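Local coordinates for protein alpha-galacturonidase (Bacillus subtilis, PDB 3FEF) that hydrolyses alpha-1,4-linked di-galacturonate as an NAD- and manganese-dependent alpha-galacturonidase of glycosyl hydrolase family 4, at residues W18-M23 against Q307-L312. Numbering follows the deposited sequence.
Sequences WARSLM and QETERL
R20 reaches from helix 18-28 to T309 on helix 295-314 and gives it one nearly straight hydrogen bond, NH2 to OG1 at 2.9 Å with an N-H...O angle of 163°. The hydroxyl lies only 8° out of the guanidinium plane, so it is met at the edge of the group. An arginine suits this place because the two backbones stay far apart: even the CA atoms of R20 and T309 are 10.2 Å from each other, and a long side chain must span the interval. The R20 chain bends at its second torsion (chi2 -61°), while NE bonds to the side-chain oxygen of N49 on helix 43-53, which helps fix the rotation of the planar end.

The close-packed part is small and centres on T309, a buried residue. Its CG2 stands 3.7 Å from R20 NH2, beside the hydrogen bond, and the side chains of both T309 and R20 touch I52 of helix 43-53. A threonine fits this buried place because it is compact and carries a hydroxyl, whose OG1 also bonds to Q16 and to the carbonyl of K305 one turn earlier. With an alanine at R20, T309 OG1 and N49 OD1 would probably each lose a donor, and a gap would open between the helices.

The other side is looser. L312 brings CD1 obliquely to 4.3 Å from R20 NH1, and partly exposed E308 keeps OE1 4.7 Å from NH1, too far for a salt bridge although the opposite charges probably attract. Helix 18-28 directly follows strand 6-11 of the parallel sheet, as the first helix of a Rossmann-type NAD-binding domain does, and here a C-terminal-domain helix lies against that dinucleotide-binding fold of family 4 glycosidases.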
loop_
_atom_site.group_PDB
_atom_site.type_symbol
_atom_site.label_atom_id
_atom_site.label_comp_id
_atom_site.label_asym_id
_atom_site.label_seq_id
_atom_site.Cartn_x
_atom_site.Cartn_y
_atom_site.Cartn_z
ATOM N N TRP A 18 -33.610 8.427 18.055
ATOM C CA TRP A 18 -32.487 7.786 18.754
ATOM C C TRP A 18 -32.435 7.988 20.271
ATOM O O TRP A 18 -32.180 7.038 20.995
ATOM C CB TRP A 18 -31.146 8.183 18.114
ATOM C CG TRP A 18 -31.058 7.694 16.698
ATOM C CD1 TRP A 18 -31.190 8.436 15.558
ATOM C CD2 TRP A 18 -30.875 6.338 16.283
ATOM N NE1 TRP A 18 -31.072 7.618 14.454
ATOM C CE2 TRP A 18 -30.878 6.328 14.876
ATOM C CE3 TRP A 18 -30.675 5.134 16.967
ATOM C CZ2 TRP A 18 -30.697 5.154 14.138
ATOM C CZ3 TRP A 18 -30.504 3.972 16.239
ATOM C CH2 TRP A 18 -30.518 3.987 14.837
ATOM N N ALA A 19 -32.640 9.207 20.762
ATOM C CA ALA A 19 -32.590 9.419 22.224
ATOM C C ALA A 19 -33.593 8.534 22.990
ATOM O O ALA A 19 -33.262 7.962 24.020
ATOM C CB ALA A 19 -32.786 10.907 22.586
ATOM N N ARG A 20 -34.808 8.430 22.471
ATOM C CA ARG A 20 -35.867 7.610 23.072
ATOM C C ARG A 20 -35.493 6.131 23.085
ATOM O O ARG A 20 -35.603 5.451 24.107
ATOM C CB ARG A 20 -37.178 7.774 22.295
ATOM C CG ARG A 20 -37.809 9.127 22.431
ATOM C CD ARG A 20 -38.149 9.423 23.875
ATOM N NE ARG A 20 -38.367 10.849 24.034
ATOM C CZ ARG A 20 -39.485 11.463 23.673
ATOM N NH1 ARG A 20 -40.482 10.751 23.164
ATOM N NH2 ARG A 20 -39.604 12.784 23.823
ATOM N N SER A 21 -35.050 5.644 21.939
ATOM C CA SER A 21 -34.584 4.276 21.819
ATOM C C SER A 21 -33.431 3.993 22.793
ATOM O O SER A 21 -33.407 2.969 23.476
ATOM C CB SER A 21 -34.178 3.994 20.376
ATOM O OG SER A 21 -32.890 3.407 20.349
ATOM N N LEU A 22 -32.485 4.916 22.882
ATOM C CA LEU A 22 -31.434 4.791 23.877
ATOM C C LEU A 22 -32.024 4.703 25.296
ATOM O O LEU A 22 -31.598 3.890 26.110
ATOM C CB LEU A 22 -30.466 5.971 23.774
ATOM C CG LEU A 22 -29.559 6.179 24.984
ATOM C CD1 LEU A 22 -28.436 5.147 24.995
ATOM C CD2 LEU A 22 -29.011 7.615 25.033
HETATM N N MSE A 23 -33.000 5.548 25.598
HETATM C CA MSE A 23 -33.589 5.554 26.940
HETATM C C MSE A 23 -34.245 4.221 27.293
HETATM O O MSE A 23 -34.015 3.668 28.369
HETATM C CB MSE A 23 -34.601 6.688 27.075
HETATM C CG MSE A 23 -33.958 8.047 27.062
HETATM SE SE MSE A 23 -35.262 9.507 27.051
HETATM C CE MSE A 23 -34.092 10.841 26.250
ATOM N N GLN A 307 -46.628 15.544 19.920
ATOM C CA GLN A 307 -47.840 15.313 20.699
ATOM C C GLN A 307 -47.640 14.172 21.667
ATOM O O GLN A 307 -47.994 14.277 22.836
ATOM C CB GLN A 307 -49.027 15.007 19.784
ATOM C CG GLN A 307 -49.403 16.167 18.900
ATOM C CD GLN A 307 -50.485 15.806 17.899
ATOM O OE1 GLN A 307 -51.561 15.328 18.273
ATOM N NE2 GLN A 307 -50.207 16.034 16.618
ATOM N N GLU A 308 -47.071 13.077 21.171
ATOM C CA GLU A 308 -46.756 11.945 22.028
ATOM C C GLU A 308 -45.867 12.377 23.193
ATOM O O GLU A 308 -46.117 12.022 24.352
ATOM C CB GLU A 308 -46.093 10.810 21.245
ATOM C CG GLU A 308 -46.276 9.462 21.935
ATOM C CD GLU A 308 -45.067 8.540 21.823
ATOM O OE1 GLU A 308 -44.174 8.792 20.975
ATOM O OE2 GLU A 308 -45.013 7.551 22.598
ATOM N N THR A 309 -44.835 13.153 22.887
ATOM C CA THR A 309 -43.968 13.690 23.936
ATOM C C THR A 309 -44.754 14.482 25.001
ATOM O O THR A 309 -44.519 14.328 26.204
ATOM C CB THR A 309 -42.888 14.605 23.359
ATOM O OG1 THR A 309 -41.965 13.832 22.570
ATOM C CG2 THR A 309 -42.155 15.335 24.498
ATOM N N GLU A 310 -45.670 15.339 24.565
ATOM C CA GLU A 310 -46.451 16.122 25.524
ATOM C C GLU A 310 -47.349 15.207 26.352
ATOM O O GLU A 310 -47.646 15.488 27.512
ATOM C CB GLU A 310 -47.274 17.210 24.820
ATOM C CG GLU A 310 -46.433 18.329 24.195
ATOM C CD GLU A 310 -45.417 18.921 25.172
ATOM O OE1 GLU A 310 -45.806 19.279 26.315
ATOM O OE2 GLU A 310 -44.224 19.032 24.793
ATOM N N ARG A 311 -47.758 14.095 25.750
ATOM C CA ARG A 311 -48.591 13.108 26.422
ATOM C C ARG A 311 -47.854 12.535 27.621
ATOM O O ARG A 311 -48.343 12.589 28.753
ATOM C CB ARG A 311 -48.942 11.986 25.452
ATOM C CG ARG A 311 -50.345 11.420 25.616
ATOM C CD ARG A 311 -50.592 10.310 24.595
ATOM N NE ARG A 311 -49.761 9.139 24.886
ATOM C CZ ARG A 311 -49.453 8.189 24.005
ATOM N NH1 ARG A 311 -49.900 8.266 22.754
ATOM N NH2 ARG A 311 -48.690 7.163 24.374
ATOM N N LEU A 312 -46.666 11.992 27.367
ATOM C CA LEU A 312 -45.853 11.425 28.427
ATOM C C LEU A 312 -45.568 12.462 29.514
ATOM O O LEU A 312 -45.560 12.139 30.689
ATOM C CB LEU A 312 -44.549 10.843 27.870
ATOM C CG LEU A 312 -44.695 9.754 26.795
ATOM C CD1 LEU A 312 -43.364 9.470 26.092
ATOM C CD2 LEU A 312 -45.287 8.471 27.365
#